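Local atomic coordinates of alpha-L-rhamnosidase (Aspergillus terreus, PDB entry 6GSZ), a protein that probably hydrolyses terminal non-reducing alpha-L-rhamnose residues from alpha-L-rhamnosides, as a multidomain, calcium-containing glycoside hydrolase. Residues Ser5-Glu10 / Asp97-Glu102; Gly658-Leu663 / His700-Thr705; His315-Val320 / Thr328-Gly333; Thr255-Ser260 / Arg272-Gly277; Lys815-Gly820 / His831-Val836. All blocks are in the same frame, centred on the assembly; numbering follows the deposited sequence.

Contact 1 (Ser5-Glu10 / Asp97-Glu102); sequences SQVAFE and DAVTVE
With CG of Phe9 anti to its own carbonyl carbon (chi1 -58°) and Val99 CG1 anti to its carbonyl carbon (chi1 -66°), which leaves Val99 CG2 between the backbone N and the carbonyl carbon, ring and methyl are brought together between the two strands. Phe9 CE2 lies 3.6 Å from Val99 CG2, the two side chains sliding past each other in opposite directions. Val101 meets the same ring differently: it crosses Phe9 at about a right angle and sets its CB over the middle of one face, a CH-pi contact with CB 3.8 Å from the ring centroid and 12° off the normal. From there its methyls spread over different parts of the ring, CG1 toward CZ and CE1, CG2 toward CG and CD1. The backbones run nearly parallel, their axes 8.0 Å apart at closest approach, a spacing bridged by side chains. Strand 3-9 pairs with strand 25-30, whereas strand 99-103 lies in a five-stranded sheet between strands 15-18 and 78-86, so the contact is sheet-on-sheet packing in the core of the N-terminal immunoglobulin-like domain. Val25, Ala15 and Val80 also touch Phe9. At the other end Val7 CG1 meets Val99 CG2 at 3.8 Å, so that this one methyl serves both Val7 and the phenyl ring. The carbonyl O of Thr100 approaches the ring obliquely, 3.7 Å from Phe9 CE2.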
# COMPACT_ATOMS: atom_id res chain seq x y z
N SER A 5 -10.14 21.51 -7.00
CA SER A 5 -9.19 21.40 -5.90
C SER A 5 -7.90 20.70 -6.30
O SER A 5 -6.92 20.88 -5.59
CB SER A 5 -9.78 20.70 -4.72
OG SER A 5 -10.28 19.44 -5.08
N GLN A 6 -7.91 19.88 -7.35
CA GLN A 6 -6.75 19.03 -7.67
C GLN A 6 -6.88 18.72 -9.15
O GLN A 6 -7.98 18.42 -9.60
CB GLN A 6 -6.78 17.69 -6.90
CG GLN A 6 -5.63 16.74 -7.26
CD GLN A 6 -5.70 15.32 -6.76
OE1 GLN A 6 -4.91 14.91 -5.90
NE2 GLN A 6 -6.60 14.52 -7.32
N VAL A 7 -5.79 18.85 -9.88
CA VAL A 7 -5.65 18.39 -11.24
C VAL A 7 -4.51 17.38 -11.24
O VAL A 7 -3.39 17.72 -10.77
CB VAL A 7 -5.37 19.53 -12.24
CG1 VAL A 7 -5.15 18.98 -13.62
CG2 VAL A 7 -6.54 20.51 -12.26
N ALA A 8 -4.78 16.15 -11.72
CA ALA A 8 -3.81 15.11 -11.65
C ALA A 8 -3.76 14.30 -12.95
O ALA A 8 -4.76 14.19 -13.70
CB ALA A 8 -4.08 14.24 -10.47
N PHE A 9 -2.60 13.69 -13.21
CA PHE A 9 -2.33 12.91 -14.38
C PHE A 9 -2.24 11.43 -14.03
O PHE A 9 -1.52 11.05 -13.08
CB PHE A 9 -1.04 13.42 -15.00
CG PHE A 9 -1.12 14.88 -15.34
CD1 PHE A 9 -1.80 15.32 -16.46
CD2 PHE A 9 -0.65 15.82 -14.44
CE1 PHE A 9 -1.97 16.67 -16.70
CE2 PHE A 9 -0.79 17.18 -14.70
CZ PHE A 9 -1.47 17.61 -15.82
N GLU A 10 -2.95 10.58 -14.79
CA GLU A 10 -3.06 9.15 -14.46
C GLU A 10 -3.42 9.06 -12.97
O GLU A 10 -4.36 9.71 -12.51
CB GLU A 10 -1.80 8.39 -14.90
CG GLU A 10 -1.60 8.46 -16.41
CD GLU A 10 -2.54 7.60 -17.25
OE1 GLU A 10 -2.74 6.43 -16.83
OE2 GLU A 10 -3.03 8.09 -18.31
N ASP A 97 -5.72 26.00 -10.19
CA ASP A 97 -4.30 26.28 -10.03
C ASP A 97 -3.55 25.45 -11.08
O ASP A 97 -3.97 24.35 -11.40
CB ASP A 97 -3.81 25.94 -8.63
CG ASP A 97 -4.42 26.80 -7.55
OD1 ASP A 97 -4.88 27.92 -7.87
OD2 ASP A 97 -4.45 26.31 -6.40
N ALA A 98 -2.47 26.02 -11.62
CA ALA A 98 -1.67 25.38 -12.61
C ALA A 98 -0.87 24.22 -11.99
O ALA A 98 -0.41 24.28 -10.84
CB ALA A 98 -0.73 26.39 -13.25
N VAL A 99 -0.72 23.17 -12.78
CA VAL A 99 0.13 22.03 -12.45
C VAL A 99 1.00 21.72 -13.66
O VAL A 99 0.70 22.09 -14.77
CB VAL A 99 -0.73 20.80 -12.10
CG1 VAL A 99 -1.53 21.00 -10.83
CG2 VAL A 99 -1.67 20.39 -13.23
N THR A 100 2.10 21.00 -13.42
CA THR A 100 3.02 20.62 -14.49
C THR A 100 2.98 19.10 -14.73
O THR A 100 2.64 18.29 -13.84
CB THR A 100 4.46 21.08 -14.17
OG1 THR A 100 4.86 20.53 -12.91
CG2 THR A 100 4.54 22.59 -14.12
N VAL A 101 3.34 18.73 -15.94
CA VAL A 101 3.45 17.34 -16.35
C VAL A 101 4.64 17.20 -17.31
O VAL A 101 4.84 18.03 -18.16
CB VAL A 101 2.13 16.84 -16.96
CG1 VAL A 101 1.68 17.69 -18.14
CG2 VAL A 101 2.21 15.38 -17.36
N GLU A 102 5.47 16.17 -17.09
CA GLU A 102 6.72 16.04 -17.85
C GLU A 102 7.11 14.57 -17.90
O GLU A 102 7.33 13.95 -16.85
CB GLU A 102 7.80 16.81 -17.09
CG GLU A 102 9.15 16.76 -17.74
CD GLU A 102 10.19 17.59 -16.99
OE1 GLU A 102 9.84 18.66 -16.45
OE2 GLU A 102 11.38 17.13 -16.93

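Contact 2 (Gly658-Leu663 / His700-Thr705)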
# COMPACT_ATOMS: atom_id res chain seq x y z
N GLY A 658 -17.46 -21.81 6.45
CA GLY A 658 -18.16 -22.76 5.61
C GLY A 658 -19.56 -22.31 5.18
O GLY A 658 -19.98 -22.64 4.06
N LEU A 659 -20.22 -21.52 6.04
CA LEU A 659 -21.49 -20.91 5.70
C LEU A 659 -21.29 -19.56 5.00
O LEU A 659 -22.00 -19.22 4.08
CB LEU A 659 -22.32 -20.75 6.97
CG LEU A 659 -22.95 -22.05 7.46
CD1 LEU A 659 -23.21 -21.96 8.94
CD2 LEU A 659 -24.21 -22.37 6.69
N ALA A 660 -20.37 -18.72 5.50
CA ALA A 660 -20.28 -17.35 4.98
C ALA A 660 -19.93 -17.35 3.48
O ALA A 660 -20.45 -16.56 2.69
CB ALA A 660 -19.27 -16.54 5.75
N LEU A 661 -19.01 -18.23 3.06
CA LEU A 661 -18.60 -18.20 1.64
C LEU A 661 -19.74 -18.50 0.68
O LEU A 661 -19.95 -17.70 -0.26
CB LEU A 661 -17.37 -19.08 1.41
CG LEU A 661 -16.13 -18.72 2.19
CD1 LEU A 661 -14.98 -19.66 1.84
CD2 LEU A 661 -15.72 -17.27 1.95
N PRO A 662 -20.47 -19.64 0.80
CA PRO A 662 -21.57 -19.84 -0.13
C PRO A 662 -22.71 -18.81 0.01
O PRO A 662 -23.37 -18.55 -0.97
CB PRO A 662 -22.02 -21.28 0.18
CG PRO A 662 -21.62 -21.47 1.63
CD PRO A 662 -20.29 -20.77 1.74
N LEU A 663 -22.88 -18.20 1.18
CA LEU A 663 -23.83 -17.12 1.32
C LEU A 663 -23.39 -15.89 0.53
O LEU A 663 -24.16 -15.31 -0.23
CB LEU A 663 -24.04 -16.79 2.80
CG LEU A 663 -24.87 -17.82 3.57
CD1 LEU A 663 -24.80 -17.54 5.07
CD2 LEU A 663 -26.31 -17.83 3.09
N HIS A 700 -12.69 -11.24 5.98
CA HIS A 700 -12.94 -10.01 5.24
C HIS A 700 -14.38 -9.92 4.73
O HIS A 700 -14.84 -8.79 4.39
CB HIS A 700 -11.94 -9.81 4.09
CG HIS A 700 -12.09 -10.77 2.96
ND1 HIS A 700 -12.53 -10.35 1.72
CD2 HIS A 700 -11.82 -12.09 2.84
CE1 HIS A 700 -12.52 -11.38 0.88
NE2 HIS A 700 -12.09 -12.47 1.54
N LEU A 701 -15.07 -11.06 4.66
CA LEU A 701 -16.43 -11.09 4.11
C LEU A 701 -17.50 -11.30 5.18
O LEU A 701 -18.70 -11.17 4.89
CB LEU A 701 -16.51 -12.21 3.07
CG LEU A 701 -15.65 -12.10 1.84
CD1 LEU A 701 -15.80 -13.40 1.04
CD2 LEU A 701 -16.02 -10.84 1.06
N LEU A 702 -17.13 -11.62 6.41
CA LEU A 702 -18.11 -12.07 7.40
C LEU A 702 -19.17 -10.99 7.68
O LEU A 702 -20.37 -11.25 7.66
CB LEU A 702 -17.40 -12.50 8.69
CG LEU A 702 -18.31 -13.03 9.79
CD1 LEU A 702 -19.09 -14.26 9.31
CD2 LEU A 702 -17.49 -13.37 11.03
N GLY A 703 -18.77 -9.76 7.98
CA GLY A 703 -19.72 -8.70 8.27
C GLY A 703 -20.60 -8.41 7.08
O GLY A 703 -21.82 -8.19 7.24
N HIS A 704 -20.03 -8.37 5.89
CA HIS A 704 -20.78 -8.08 4.68
C HIS A 704 -21.79 -9.18 4.41
O HIS A 704 -22.89 -8.89 3.90
CB HIS A 704 -19.88 -7.86 3.48
CG HIS A 704 -19.00 -6.68 3.67
ND1 HIS A 704 -19.51 -5.41 3.80
CD2 HIS A 704 -17.66 -6.58 3.81
CE1 HIS A 704 -18.51 -4.56 3.98
NE2 HIS A 704 -17.36 -5.26 4.01
N THR A 705 -21.46 -10.42 4.75
CA THR A 705 -22.34 -11.53 4.53
C THR A 705 -23.54 -11.40 5.46
O THR A 705 -24.72 -11.57 5.05
CB THR A 705 -21.63 -12.88 4.76
OG1 THR A 705 -20.54 -13.01 3.85
CG2 THR A 705 -22.58 -14.05 4.60
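Ala660 and Thr705 mark the closest backbone approach, their CA atoms 6.2 Å apart where the short helical segments 658-663 and 700-705 cross at 67° with axes 9.4 Å apart. The small side chain of Ala660 points at the other helix and meets Leu702, whose CD1 lies 4.2 Å from Ala660 CB. Thr705 stands between Ala660 and Leu663 with its two branches doing different work. Its methyl CG2, anti to the backbone N, packs 3.6 Å from Leu663 CB, the two side chains crossing at about a right angle. Its hydroxyl, anti to the carbonyl carbon (chi1 -61°), turns back into its own helix and donates to Leu701 O over 2.8 Å. That oxygen also accepts from Thr705 N, and the hydroxyl reaches it from above the carbonyl plane, 49° out of it. The polar atom of a buried threonine is thereby satisfied within the helix, and the face turned to segment 658-663 is largely apolar. At the other end of the crossing Leu661 CD2 touches Leu701 CD1 at 4.0 Å, again with the side chains at about a right angle. Tyr605 of helix 598-619 packs against both of these leucines, while Ala677 of helix 671-687 lies against Leu663. Pro662, lacking an N-H for the preceding turn, accompanies a kink in its helix. Such leucine-rich helix packing around a small alanine belongs here to the all-helical six-hairpin glycosidase domain, whose (alpha/alpha)6 barrel is the catalytic fold of this rhamnosidase family.

Contact 3 (His315-Val320 / Thr328-Gly333)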
# COMPACT_ATOMS: atom_id res chain seq x y z
N HIS A 315 6.91 10.68 15.12
CA HIS A 315 6.10 10.21 16.24
C HIS A 315 6.95 10.34 17.51
O HIS A 315 8.02 9.74 17.63
CB HIS A 315 5.62 8.78 16.03
CG HIS A 315 4.44 8.45 16.85
ND1 HIS A 315 3.16 8.63 16.39
CD2 HIS A 315 4.34 7.99 18.12
CE1 HIS A 315 2.30 8.29 17.34
NE2 HIS A 315 3.00 7.89 18.42
N LYS A 316 6.44 11.15 18.45
CA LYS A 316 7.23 11.50 19.63
C LYS A 316 7.32 10.34 20.62
O LYS A 316 6.43 9.49 20.73
CB LYS A 316 6.64 12.74 20.29
CG LYS A 316 6.87 14.00 19.47
CD LYS A 316 6.41 15.29 20.13
CE LYS A 316 6.43 16.47 19.18
NZ LYS A 316 5.88 17.69 19.82
N LEU A 317 8.43 10.35 21.36
CA LEU A 317 8.64 9.46 22.47
C LEU A 317 7.53 9.71 23.50
O LEU A 317 7.24 10.85 23.83
CB LEU A 317 10.03 9.77 23.02
CG LEU A 317 10.53 8.95 24.19
CD1 LEU A 317 10.81 7.52 23.79
CD2 LEU A 317 11.79 9.60 24.73
N ALA A 318 6.93 8.63 23.99
CA ALA A 318 5.88 8.70 25.00
C ALA A 318 6.42 8.46 26.42
O ALA A 318 5.89 8.99 27.36
CB ALA A 318 4.79 7.73 24.68
N ASN A 319 7.44 7.61 26.56
CA ASN A 319 7.93 7.24 27.87
C ASN A 319 9.29 6.56 27.72
O ASN A 319 9.59 5.95 26.69
CB ASN A 319 6.94 6.30 28.58
CG ASN A 319 7.16 6.18 30.07
OD1 ASN A 319 7.74 7.08 30.68
ND2 ASN A 319 6.76 5.06 30.66
N VAL A 320 10.10 6.69 28.77
CA VAL A 320 11.32 5.97 28.95
C VAL A 320 11.20 5.24 30.28
O VAL A 320 10.79 5.84 31.27
CB VAL A 320 12.57 6.87 28.98
CG1 VAL A 320 13.83 6.01 29.08
CG2 VAL A 320 12.61 7.82 27.81
N THR A 328 17.34 0.10 29.66
CA THR A 328 16.64 1.32 29.29
C THR A 328 15.78 1.05 28.06
O THR A 328 16.31 0.59 27.05
CB THR A 328 17.63 2.45 28.98
OG1 THR A 328 18.36 2.71 30.18
CG2 THR A 328 16.95 3.72 28.53
N VAL A 329 14.48 1.37 28.16
CA VAL A 329 13.51 1.11 27.08
C VAL A 329 12.73 2.39 26.75
O VAL A 329 12.17 3.06 27.62
CB VAL A 329 12.56 -0.04 27.42
CG1 VAL A 329 11.67 -0.39 26.24
CG2 VAL A 329 13.31 -1.28 27.90
N LEU A 330 12.71 2.69 25.46
CA LEU A 330 11.84 3.71 24.88
C LEU A 330 10.49 3.08 24.53
O LEU A 330 10.42 1.97 24.02
CB LEU A 330 12.48 4.23 23.59
CG LEU A 330 13.94 4.68 23.66
CD1 LEU A 330 14.35 5.28 22.33
CD2 LEU A 330 14.15 5.68 24.79
N ASP A 331 9.43 3.85 24.79
CA ASP A 331 8.06 3.54 24.40
C ASP A 331 7.57 4.70 23.54
O ASP A 331 7.44 5.83 24.04
CB ASP A 331 7.20 3.25 25.64
CG ASP A 331 5.74 2.97 25.34
OD1 ASP A 331 5.42 2.83 24.14
OD2 ASP A 331 4.94 2.84 26.31
N PHE A 332 7.24 4.41 22.27
CA PHE A 332 6.68 5.44 21.37
C PHE A 332 5.14 5.49 21.40
O PHE A 332 4.56 6.33 20.71
CB PHE A 332 7.22 5.21 19.96
CG PHE A 332 8.65 5.69 19.93
CD1 PHE A 332 8.95 7.03 19.81
CD2 PHE A 332 9.67 4.78 20.12
CE1 PHE A 332 10.27 7.45 19.84
CE2 PHE A 332 11.00 5.19 20.17
CZ PHE A 332 11.28 6.53 20.02
N GLY A 333 4.49 4.60 22.16
CA GLY A 333 3.02 4.64 22.33
C GLY A 333 2.22 4.09 21.17
O GLY A 333 0.98 4.00 21.24
O HOH W 1 5.42 3.03 28.94
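Ala318 and Asn319 both direct their backbone N-H to Asp331 O, so that this one carbonyl is gripped twice. Ala318 N lies 2.8 Å from it and Asn319 N 3.1 Å, both in the carbonyl plane; two successive residues facing one make a classic beta bulge. The return bond, Asp331 N to Asn319 O, is 2.8 Å long and straighter, at 161°. The side chain of Asp331 has its own partners: OD1 accepts from Gly333 N over 2.8 Å, closing an Asx turn as the chain rounds a corner, and also forms a salt bridge with Arg399. Its other oxygen, OD2, accepts a hydrogen bond from a water that in turn accepts one from Asn319 ND2, linking the two side chains on one face of the sheet. On the other face Val320 and Leu330 lie side by side, CG2 to CD2. Leu317 has its CG anti to the backbone N (chi1 -179°); its CD1 packs 3.7 Å from Leu330 CB and also sits over the rim of one face of Phe332, 4.2 Å from the ring centroid. Val417 touches both leucines. The polar bonds therefore gather on Asp331, whose backbone and carboxylate together pin the start of hairpin 319-332 to the corner at Gly333; the pairing with Arg399 would be expected to favour a charged carboxylate.

Contact 4 (Thr255-Ser260 / Arg272-Gly277); sequences TGPIIS and RLEQKG. With ACT (acetate ion), chain B.
Thr255 and Gln275 approach closely without bonding: Thr255 O stands 3.2 Å from Gln275 NE2, but the angle is poor for a hydrogen bond. The amide of Gln275 finds its partners elsewhere, OE1 accepting from Trp288 NE1 and NE2 making a weak bond with Ser254 OG. Thr255 instead turns its N-H and hydroxyl to an acetate ion, probably from the crystallisation liquor, which it grips through both carboxylate oxygens. Its backbone N donates to acetate O over 3.0 Å at 166°, and its OG1 donates to OXT over 2.7 Å. The hydroxyl is placed for this by a first torsion of 59°, which sets OG1 between the backbone N and the carbonyl carbon. Between the segments themselves the contact is made by apolar surfaces at the pair Pro257 and Leu273, whose CA atoms are 4.5 Å apart. Segment 255-260 leads into the first strand of the hairpin 258-262/266-270, and 272-277 follows its second, within the sequence range of the rhamnosidase N-terminal domain; a classic beta bulge opposite Glu268 involves Ile259 and Ser260. Two parts of the proline ring meet the partner chain: CD lies near Leu273 O, while CG packs 3.9 Å from Glu274 CG, the side chains crossing at about a right angle. The carboxylate of Glu274 is bonded beyond the contact, through OE2 to the hydroxyl of Tyr269. Further along, Ile259 CD1 and Leu273 CD1 touch at 3.9 Å, methyl against methyl, with these side chains also at about a right angle. Arg130 holds the carbonyl oxygens of Gly256 and Ile258.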
# COMPACT_ATOMS: atom_id res chain seq x y z
N THR A 255 34.14 3.11 0.41
CA THR A 255 33.32 2.92 1.55
C THR A 255 33.25 4.20 2.37
O THR A 255 34.06 5.12 2.20
CB THR A 255 33.83 1.76 2.42
OG1 THR A 255 35.16 2.10 2.82
CG2 THR A 255 33.75 0.45 1.69
N GLY A 256 32.28 4.24 3.28
CA GLY A 256 32.09 5.37 4.15
C GLY A 256 31.67 4.94 5.54
O GLY A 256 31.96 3.83 5.97
N PRO A 257 30.96 5.81 6.29
CA PRO A 257 30.63 5.48 7.67
C PRO A 257 29.66 4.32 7.85
O PRO A 257 29.60 3.73 8.94
CB PRO A 257 30.05 6.79 8.23
CG PRO A 257 29.48 7.49 6.98
CD PRO A 257 30.46 7.13 5.89
N ILE A 258 28.84 4.04 6.82
CA ILE A 258 27.95 2.88 7.00
C ILE A 258 28.79 1.62 6.83
O ILE A 258 29.29 1.35 5.74
CB ILE A 258 26.73 2.91 6.06
CG1 ILE A 258 25.96 4.24 6.08
CG2 ILE A 258 25.81 1.74 6.43
CD1 ILE A 258 25.00 4.40 4.93
N ILE A 259 28.84 0.81 7.91
CA ILE A 259 29.54 -0.46 7.88
C ILE A 259 28.66 -1.54 7.25
O ILE A 259 29.12 -2.36 6.44
CB ILE A 259 29.98 -0.88 9.30
CG1 ILE A 259 30.81 0.22 9.97
CG2 ILE A 259 30.73 -2.19 9.27
CD1 ILE A 259 32.02 0.67 9.17
N SER A 260 27.38 -1.56 7.67
CA SER A 260 26.41 -2.48 7.10
C SER A 260 25.04 -1.82 7.22
O SER A 260 24.82 -1.07 8.15
CB SER A 260 26.43 -3.84 7.76
OG SER A 260 26.14 -3.72 9.13
N ARG A 272 32.99 7.93 12.93
CA ARG A 272 34.39 8.26 12.84
C ARG A 272 34.88 8.18 11.39
O ARG A 272 35.94 8.75 11.05
CB ARG A 272 35.24 7.36 13.74
CG ARG A 272 34.93 7.53 15.22
CD ARG A 272 35.61 6.47 16.05
NE ARG A 272 35.17 5.12 15.72
CZ ARG A 272 35.62 4.01 16.26
NH1 ARG A 272 36.58 4.05 17.18
NH2 ARG A 272 35.15 2.85 15.82
N LEU A 273 34.15 7.44 10.56
CA LEU A 273 34.54 7.23 9.16
C LEU A 273 33.84 8.18 8.19
O LEU A 273 34.00 8.01 7.00
CB LEU A 273 34.32 5.76 8.80
CG LEU A 273 35.16 4.77 9.59
CD1 LEU A 273 34.83 3.33 9.23
CD2 LEU A 273 36.64 5.05 9.37
N GLU A 274 33.15 9.21 8.69
CA GLU A 274 32.57 10.22 7.83
C GLU A 274 33.69 10.96 7.11
O GLU A 274 34.70 11.32 7.74
CB GLU A 274 31.72 11.21 8.63
CG GLU A 274 30.41 10.61 9.10
CD GLU A 274 29.65 11.39 10.17
OE1 GLU A 274 30.14 12.44 10.64
OE2 GLU A 274 28.59 10.90 10.58
N GLN A 275 33.51 11.20 5.82
CA GLN A 275 34.42 12.00 5.01
C GLN A 275 33.74 13.31 4.62
O GLN A 275 33.08 13.41 3.59
CB GLN A 275 34.83 11.21 3.77
CG GLN A 275 35.62 9.93 4.09
CD GLN A 275 35.95 9.21 2.80
OE1 GLN A 275 36.65 9.78 1.99
NE2 GLN A 275 35.39 8.01 2.58
N LYS A 276 33.86 14.31 5.49
CA LYS A 276 33.15 15.56 5.28
C LYS A 276 33.60 16.17 3.94
O LYS A 276 34.77 16.20 3.61
CB LYS A 276 33.34 16.50 6.47
CG LYS A 276 32.47 17.75 6.35
CD LYS A 276 32.09 18.43 7.64
CE LYS A 276 30.92 19.38 7.43
NZ LYS A 276 30.68 20.29 8.58
N GLY A 277 32.63 16.63 3.15
CA GLY A 277 32.89 17.27 1.87
C GLY A 277 32.88 16.33 0.67
O GLY A 277 33.13 16.78 -0.44
C ACT B . 37.38 0.98 0.57
O ACT B . 36.81 1.87 -0.20
OXT ACT B . 37.42 1.04 1.84
CH3 ACT B . 37.88 -0.30 0.10

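Contact 5 (Lys815-Gly820 / His831-Val836); sequences KWWLDG and HLVAEV
His831 lies against one face of the Trp817 indole, with its CB over the six-membered ring, 3.5 Å from that centroid. Its imidazole reaches on over the five-membered ring in an offset stack, with centroids 4.5 Å apart and planes 21° from parallel. A first torsion of 65° places Trp817 CG between its backbone N and carbonyl carbon. Val833 CG2 meets the same indole at its edge, near CZ3 and CH2. The histidine is held at both ring nitrogens: NE2 donates to Asp819 OD1 over 2.8 Å in a nearly straight bond, and ND1 bonds to His864 on the adjoining strand 859-868. Asp819 OD1 lies in the imidazole plane but is approached from above its own carboxylate, the two planes being 63° apart. On the other face of the sheet Trp816 CB rests on Leu832 CD1 at 4.0 Å, while the Trp816 NE1 bonds to Ile775 O. Four backbone hydrogen bonds, in pairs at Lys815-Val833 and Trp817-His831, fix this register. The arrangement is that of an antiparallel beta hairpin, here the third and fourth strands of a five-stranded sheet that strand 430-434 joins at one edge; both segments belong to the C-terminal domain family.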
# COMPACT_ATOMS: atom_id res chain seq x y z
N LYS A 815 -22.57 11.86 8.60
CA LYS A 815 -22.55 12.10 10.02
C LYS A 815 -23.97 11.79 10.51
O LYS A 815 -24.92 12.43 10.05
CB LYS A 815 -22.18 13.54 10.37
CG LYS A 815 -22.14 13.87 11.87
CD LYS A 815 -21.91 15.36 12.18
CE LYS A 815 -22.95 16.27 11.54
NZ LYS A 815 -22.73 17.70 11.85
N TRP A 816 -24.11 10.80 11.36
CA TRP A 816 -25.43 10.45 11.88
C TRP A 816 -25.39 10.35 13.40
O TRP A 816 -24.35 10.14 14.01
CB TRP A 816 -25.99 9.17 11.25
CG TRP A 816 -25.18 7.93 11.46
CD1 TRP A 816 -24.22 7.42 10.64
CD2 TRP A 816 -25.29 7.02 12.57
NE1 TRP A 816 -23.73 6.25 11.16
CE2 TRP A 816 -24.36 5.98 12.35
CE3 TRP A 816 -26.09 6.96 13.72
CZ2 TRP A 816 -24.24 4.89 13.21
CZ3 TRP A 816 -25.96 5.89 14.58
CH2 TRP A 816 -25.02 4.88 14.33
N TRP A 817 -26.56 10.52 14.00
CA TRP A 817 -26.68 10.39 15.42
C TRP A 817 -28.11 9.99 15.77
O TRP A 817 -29.04 10.17 14.94
CB TRP A 817 -26.23 11.68 16.15
CG TRP A 817 -27.06 12.91 15.90
CD1 TRP A 817 -28.02 13.44 16.72
CD2 TRP A 817 -26.99 13.79 14.77
NE1 TRP A 817 -28.57 14.57 16.17
CE2 TRP A 817 -27.94 14.82 14.98
CE3 TRP A 817 -26.22 13.82 13.60
CZ2 TRP A 817 -28.13 15.85 14.06
CZ3 TRP A 817 -26.42 14.83 12.69
CH2 TRP A 817 -27.37 15.82 12.91
N LEU A 818 -28.25 9.42 16.96
CA LEU A 818 -29.55 8.99 17.45
C LEU A 818 -29.93 9.75 18.72
O LEU A 818 -29.08 10.06 19.54
CB LEU A 818 -29.47 7.51 17.83
CG LEU A 818 -29.24 6.54 16.69
CD1 LEU A 818 -28.96 5.17 17.24
CD2 LEU A 818 -30.46 6.47 15.82
N ASP A 819 -31.23 9.92 18.92
CA ASP A 819 -31.77 10.38 20.20
C ASP A 819 -33.28 10.08 20.21
O ASP A 819 -33.74 9.28 19.42
CB ASP A 819 -31.38 11.84 20.44
CG ASP A 819 -31.84 12.79 19.35
OD1 ASP A 819 -32.92 12.53 18.76
OD2 ASP A 819 -31.11 13.80 19.14
N GLY A 820 -34.03 10.67 21.14
CA GLY A 820 -35.50 10.42 21.26
C GLY A 820 -35.84 8.93 21.37
O GLY A 820 -35.25 8.16 22.18
N HIS A 831 -30.89 10.88 12.76
CA HIS A 831 -30.52 12.11 12.09
C HIS A 831 -29.29 11.83 11.25
O HIS A 831 -28.33 11.23 11.76
CB HIS A 831 -30.20 13.20 13.13
CG HIS A 831 -31.23 13.30 14.19
ND1 HIS A 831 -32.42 14.01 14.04
CD2 HIS A 831 -31.27 12.74 15.41
CE1 HIS A 831 -33.12 13.91 15.16
NE2 HIS A 831 -32.45 13.11 16.01
N LEU A 832 -29.30 12.30 9.99
CA LEU A 832 -28.18 12.07 9.07
C LEU A 832 -27.91 13.34 8.27
O LEU A 832 -28.81 13.91 7.65
CB LEU A 832 -28.56 10.92 8.13
CG LEU A 832 -27.64 10.69 6.93
CD1 LEU A 832 -26.27 10.20 7.37
CD2 LEU A 832 -28.22 9.68 5.94
N VAL A 833 -26.63 13.71 8.20
CA VAL A 833 -26.13 14.68 7.27
C VAL A 833 -25.23 13.96 6.27
O VAL A 833 -24.23 13.34 6.68
CB VAL A 833 -25.36 15.80 7.99
CG1 VAL A 833 -24.77 16.81 7.01
CG2 VAL A 833 -26.26 16.50 9.00
N ALA A 834 -25.60 14.02 4.99
CA ALA A 834 -24.89 13.32 3.93
C ALA A 834 -24.37 14.37 2.95
O ALA A 834 -25.11 15.20 2.47
CB ALA A 834 -25.81 12.36 3.23
N GLU A 835 -23.06 14.33 2.70
CA GLU A 835 -22.40 15.19 1.73
C GLU A 835 -22.11 14.38 0.48
O GLU A 835 -21.52 13.30 0.58
CB GLU A 835 -21.11 15.67 2.35
CG GLU A 835 -20.29 16.60 1.54
CD GLU A 835 -18.98 16.99 2.24
OE1 GLU A 835 -18.62 16.33 3.30
OE2 GLU A 835 -18.34 17.93 1.75
N VAL A 836 -22.55 14.89 -0.67
CA VAL A 836 -22.44 14.24 -1.98
C VAL A 836 -21.67 15.20 -2.87
O VAL A 836 -22.05 16.35 -3.02
CB VAL A 836 -23.83 13.89 -2.55
CG1 VAL A 836 -23.79 13.33 -3.97
CG2 VAL A 836 -24.54 12.94 -1.60

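From the N terminus, contact 1 closes the longest loop, 86 residues made of strands and turns, and joins two sheets of the immunoglobulin-like domain. Contact 4 follows, joining the start of a short hairpin to the loop that follows it, and contact 3 then closes a short hairpin; both reach the same eight-stranded sheet, their centres about 29 Å apart. Contact 2 spans 36 residues, about half of them helical, inside the six-hairpin domain, and contact 5 closes the last hairpin in the C-terminal sheet. All five are in series, without nesting or crossing. Contacts 4 and 5 lie on opposite sides of the chain's centre, about 59 Å apart between centres, whereas the nearest atoms of contacts 1 and 5 are about 11 Å apart.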